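N-acetylneuraminate lyase (Peptoclostridium difficile, PDB 4WOZ) belongs to the dihydrodipicolinate synthetase family of TIM-barrel enzymes and is assembled here from four chains, each with its own barrel. Local coordinates at residues 228-231 against 232-236; 244-247 against 248-252. All coordinates share one frame; numbering follows the deposited sequence.

Overall arrangement
Contacts 1 and 2 lie on two helices that follow each other in the chain: 220-235, the helix after the eighth barrel strand, 214-217, and 239-259, the first of the helices that come after it in the chain. Their centres are 14 Å apart, and each is about 19 Å from the centre of the chain. They touch through Ile-230, whose CG1 is 3.4 Å from CG1 of Val-245 and whose CD1 lies 3.7 Å from OG1 of Thr-249. In contact 2 the side chain of Asn-250 is about 8 Å from bound 2-(acetylamino)-2-deoxy-D-mannose. Both illustrate how residues four apart bridge successive helical turns.

Contact 1: 228-231 against 232-236; sequences RQIF and ELTKN
Arg-228 and Glu-232, one helical turn apart, form a salt bridge along the flank of helix 220-235, with NH1 of Arg-228 2.8 Å from OE2 of Glu-232. The oxygen lies in the guanidinium plane, at its edge, while the carboxylate is rotated by 56° against that plane. The same OE2 also rests against the aliphatic part of the arginine, 3.2 Å from Arg-228 CG. With CG of Glu-232 beside its own backbone N (chi1 -80°) and the rest of the chain extended, the carboxylate reaches back to the preceding turn.

A second polar contact is made by Thr-234. Its OG1 donates to Ile-230 O over 2.8 Å, while Thr-234 N binds that same oxygen at 3.1 Å. The two donors come from opposite faces of the carbonyl plane, and the one oxygen accepts both. Two carbon contacts join the same turns: Lys-235 CG lies over one face of the Phe-231 ring, 4.3 Å from Phe-231 CE2, and Leu-233 CD1 is at the same distance from Gln-229 CB. Where the helix ends, Asn-236 turns its amide back, and ND2 reaches Glu-232 O at 2.8 Å from above the carbonyl plane.

Farther out, Arg-228 is positioned by more than its glutamate: NH2 forms a salt bridge with Asp-51 and a hydrogen bond with Lys-49 O. Phe-231, Thr-234 and Lys-235 lean on Thr-208 of helix 204-209.

Held between two carboxylates, the guanidinium has its rotation restricted and its positive charge probably stabilised. The buried threonine hydroxyl, for its part, is satisfied by its own helix, in the way commonly seen for threonine four residues after an accepting carbonyl.

Contact 2: 244-247 against 248-252; sequences EVQH and VTNDL
Among the side-chain hydrogen bonds, Gln-246 and Asn-250 join amide to amide across one turn of helix 239-259: NE2 of Gln-246 donates to OD1 of Asn-250 over 2.8 Å. The bond is bent, at 142° about the hydrogen, and the donor stands above the carbonyl plane of the asparagine, the two amides being turned 55° apart. Gln-246 gets there because its CG lies opposite the backbone N (chi1 -176°) and the chain then bends at chi2, which swings the amide along the helix. Thr-249 supplies the other such bond. Its OG1 donates to Val-245 O at 3.0 Å from above the carbonyl plane, while its backbone N binds that oxygen from the opposite face at 2.9 Å.

The main-chain bonds continue the same i to i+4 pattern, from Val-248 N to Glu-244 O through to Asp-251 N on His-247 O.

Van der Waals contacts are fewer. The methyl CG2 of Thr-249 lies 3.8 Å from Gln-246 NE2, and Val-248 CG2 meets Glu-244 O at 3.5 Å.

Polar ends not spent within the helix are taken up by surroundings. Gln-246 OE1 accepts from Leu-205 N, and Asn-250 ND2 donates both to Glu-202 O and to Glu-185 of a second subunit. That glutamate also takes a hydrogen bond from His-247 ND1, while Asp-251 forms salt bridges with Arg-186 and Lys-189 of the same neighbour.

The segment therefore sits between several elements: Val-245, Gln-246 and Thr-249 face helix 220-235, Val-248, Asp-251 and Leu-252 touch helix 288-301 at Tyr-301, and His-247, Asn-250 and Asp-251 meet the neighbouring subunit.

Contact 1: 228-231 against 232-236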
loop_
_atom_site.group_PDB
_atom_site.type_symbol
_atom_site.label_atom_id
_atom_site.label_comp_id
_atom_site.label_asym_id
_atom_site.label_seq_id
_atom_site.Cartn_x
_atom_site.Cartn_y
_atom_site.Cartn_z
ATOM N N ARG A 228 -14.311 23.054 19.406
ATOM C CA ARG A 228 -13.719 24.041 20.299
ATOM C C ARG A 228 -13.659 23.500 21.729
ATOM O O ARG A 228 -12.671 23.713 22.433
ATOM C CB ARG A 228 -14.512 25.353 20.264
ATOM C CG ARG A 228 -13.950 26.435 21.192
ATOM C CD ARG A 228 -14.615 27.784 20.964
ATOM N NE ARG A 228 -14.254 28.366 19.673
ATOM C CZ ARG A 228 -13.098 28.970 19.418
ATOM N NH1 ARG A 228 -12.182 29.081 20.370
ATOM N NH2 ARG A 228 -12.854 29.457 18.207
ATOM N N GLN A 229 -14.706 22.799 22.160
ATOM C CA GLN A 229 -14.708 22.234 23.508
ATOM C C GLN A 229 -13.560 21.231 23.661
ATOM O O GLN A 229 -12.859 21.230 24.671
ATOM C CB GLN A 229 -16.045 21.545 23.812
ATOM C CG GLN A 229 -17.261 22.456 23.675
ATOM C CD GLN A 229 -18.569 21.753 24.010
ATOM O OE1 GLN A 229 -18.832 20.643 23.540
ATOM N NE2 GLN A 229 -19.401 22.404 24.818
ATOM N N ILE A 230 -13.357 20.384 22.655
ATOM C CA ILE A 230 -12.281 19.398 22.715
ATOM C C ILE A 230 -10.932 20.093 22.865
ATOM O O ILE A 230 -10.150 19.755 23.743
ATOM C CB ILE A 230 -12.234 18.508 21.439
ATOM C CG1 ILE A 230 -13.493 17.638 21.356
ATOM C CG2 ILE A 230 -10.992 17.611 21.469
ATOM C CD1 ILE A 230 -13.601 16.840 20.080
ATOM N N PHE A 231 -10.672 21.066 22.000
ATOM C CA PHE A 231 -9.415 21.806 22.029
ATOM C C PHE A 231 -9.220 22.532 23.363
ATOM O O PHE A 231 -8.199 22.376 24.025
ATOM C CB PHE A 231 -9.395 22.814 20.873
ATOM C CG PHE A 231 -8.035 23.387 20.582
ATOM C CD1 PHE A 231 -7.004 22.571 20.123
ATOM C CD2 PHE A 231 -7.786 24.745 20.764
ATOM C CE1 PHE A 231 -5.738 23.098 19.847
ATOM C CE2 PHE A 231 -6.520 25.288 20.492
ATOM C CZ PHE A 231 -5.495 24.461 20.032
ATOM N N GLU A 232 -10.214 23.312 23.764
ATOM C CA GLU A 232 -10.124 24.072 25.005
ATOM C C GLU A 232 -10.100 23.247 26.293
ATOM O O GLU A 232 -9.383 23.591 27.232
ATOM C CB GLU A 232 -11.233 25.126 25.031
ATOM C CG GLU A 232 -10.849 26.351 24.205
ATOM C CD GLU A 232 -11.985 27.328 23.991
ATOM O OE1 GLU A 232 -12.914 27.366 24.824
ATOM O OE2 GLU A 232 -11.937 28.075 22.991
ATOM N N LEU A 233 -10.869 22.165 26.351
ATOM C CA LEU A 233 -10.845 21.323 27.540
ATOM C C LEU A 233 -9.445 20.718 27.661
ATOM O O LEU A 233 -8.884 20.634 28.758
ATOM C CB LEU A 233 -11.877 20.199 27.428
ATOM C CG LEU A 233 -13.339 20.597 27.652
ATOM C CD1 LEU A 233 -14.249 19.496 27.127
ATOM C CD2 LEU A 233 -13.586 20.854 29.144
ATOM N N THR A 234 -8.882 20.305 26.525
ATOM C CA THR A 234 -7.551 19.712 26.504
ATOM C C THR A 234 -6.497 20.704 26.995
ATOM O O THR A 234 -5.690 20.377 27.858
ATOM C CB THR A 234 -7.158 19.227 25.082
ATOM O OG1 THR A 234 -8.066 18.204 24.649
ATOM C CG2 THR A 234 -5.744 18.653 25.092
ATOM N N LYS A 235 -6.504 21.917 26.448
ATOM C CA LYS A 235 -5.536 22.930 26.865
ATOM C C LYS A 235 -5.680 23.240 28.356
ATOM O O LYS A 235 -4.755 23.760 28.982
ATOM C CB LYS A 235 -5.711 24.218 26.052
ATOM C CG LYS A 235 -5.595 24.030 24.540
ATOM C CD LYS A 235 -4.444 23.093 24.158
ATOM C CE LYS A 235 -3.086 23.618 24.609
ATOM N NZ LYS A 235 -2.011 22.591 24.425
ATOM N N ASN A 236 -6.841 22.918 28.915
ATOM C CA ASN A 236 -7.113 23.135 30.334
ATOM C C ASN A 236 -6.866 21.860 31.136
ATOM O O ASN A 236 -7.144 21.801 32.334
ATOM C CB ASN A 236 -8.557 23.602 30.527
ATOM C CG ASN A 236 -8.701 25.103 30.398
ATOM O OD1 ASN A 236 -8.384 25.849 31.327
ATOM N ND2 ASN A 236 -9.166 25.559 29.240
#

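Contact 2: 244-247 against 248-252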
loop_
_atom_site.group_PDB
_atom_site.type_symbol
_atom_site.label_atom_id
_atom_site.label_comp_id
_atom_site.label_asym_id
_atom_site.label_seq_id
_atom_site.Cartn_x
_atom_site.Cartn_y
_atom_site.Cartn_z
ATOM N N GLU A 244 -14.766 12.520 26.263
ATOM C CA GLU A 244 -16.190 12.302 26.106
ATOM C C GLU A 244 -16.746 13.111 24.932
ATOM O O GLU A 244 -17.628 12.641 24.216
ATOM C CB GLU A 244 -16.926 12.654 27.400
ATOM C CG GLU A 244 -18.348 12.141 27.415
ATOM C CD GLU A 244 -18.434 10.688 26.967
ATOM O OE1 GLU A 244 -17.856 9.813 27.651
ATOM O OE2 GLU A 244 -19.071 10.428 25.920
ATOM N N VAL A 245 -16.232 14.321 24.722
ATOM C CA VAL A 245 -16.703 15.138 23.609
ATOM C C VAL A 245 -16.169 14.538 22.301
ATOM O O VAL A 245 -16.833 14.591 21.270
ATOM C CB VAL A 245 -16.240 16.622 23.748
ATOM C CG1 VAL A 245 -16.672 17.428 22.529
ATOM C CG2 VAL A 245 -16.847 17.246 25.008
ATOM N N GLN A 246 -14.967 13.966 22.354
ATOM C CA GLN A 246 -14.366 13.337 21.181
ATOM C C GLN A 246 -15.132 12.058 20.828
ATOM O O GLN A 246 -15.205 11.686 19.662
ATOM C CB GLN A 246 -12.904 12.976 21.441
ATOM C CG GLN A 246 -12.203 12.397 20.217
ATOM C CD GLN A 246 -11.852 13.453 19.178
ATOM O OE1 GLN A 246 -10.967 14.281 19.396
ATOM N NE2 GLN A 246 -12.550 13.432 18.045
ATOM N N HIS A 247 -15.674 11.380 21.840
ATOM C CA HIS A 247 -16.443 10.161 21.608
ATOM C C HIS A 247 -17.702 10.492 20.817
ATOM O O HIS A 247 -18.011 9.828 19.830
ATOM C CB HIS A 247 -16.845 9.490 22.927
ATOM C CG HIS A 247 -15.774 8.636 23.529
ATOM N ND1 HIS A 247 -14.880 7.914 22.769
ATOM C CD2 HIS A 247 -15.490 8.345 24.820
ATOM C CE1 HIS A 247 -14.093 7.215 23.565
ATOM N NE2 HIS A 247 -14.442 7.457 24.816
ATOM N N VAL A 248 -18.431 11.518 21.256
ATOM C CA VAL A 248 -19.648 11.922 20.558
ATOM C C VAL A 248 -19.284 12.446 19.170
ATOM O O VAL A 248 -19.972 12.174 18.184
ATOM C CB VAL A 248 -20.408 13.019 21.335
ATOM C CG1 VAL A 248 -21.630 13.481 20.533
ATOM C CG2 VAL A 248 -20.835 12.482 22.702
ATOM N N THR A 249 -18.190 13.195 19.090
ATOM C CA THR A 249 -17.747 13.731 17.813
ATOM C C THR A 249 -17.462 12.610 16.814
ATOM O O THR A 249 -17.825 12.709 15.640
ATOM C CB THR A 249 -16.474 14.595 17.984
ATOM O OG1 THR A 249 -16.826 15.849 18.580
ATOM C CG2 THR A 249 -15.819 14.858 16.643
ATOM N N ASN A 250 -16.819 11.547 17.280
ATOM C CA ASN A 250 -16.484 10.428 16.413
ATOM C C ASN A 250 -17.702 9.571 16.064
ATOM O O ASN A 250 -17.719 8.931 15.016
ATOM C CB ASN A 250 -15.360 9.596 17.043
ATOM C CG ASN A 250 -14.001 10.284 16.912
ATOM O OD1 ASN A 250 -13.933 11.467 16.595
ATOM N ND2 ASN A 250 -12.927 9.549 17.155
ATOM N N ASP A 251 -18.715 9.563 16.932
ATOM C CA ASP A 251 -19.943 8.830 16.631
ATOM C C ASP A 251 -20.542 9.524 15.414
ATOM O O ASP A 251 -21.020 8.883 14.482
ATOM C CB ASP A 251 -20.959 8.926 17.771
ATOM C CG ASP A 251 -20.608 8.058 18.940
ATOM O OD1 ASP A 251 -19.994 6.995 18.723
ATOM O OD2 ASP A 251 -20.965 8.427 20.081
ATOM N N LEU A 252 -20.519 10.853 15.452
ATOM C CA LEU A 252 -21.033 11.686 14.372
ATOM C C LEU A 252 -20.214 11.506 13.097
ATOM O O LEU A 252 -20.770 11.326 12.013
ATOM C CB LEU A 252 -21.003 13.161 14.789
ATOM C CG LEU A 252 -21.127 14.205 13.677
ATOM C CD1 LEU A 252 -22.517 14.148 13.053
ATOM C CD2 LEU A 252 -20.868 15.592 14.254
#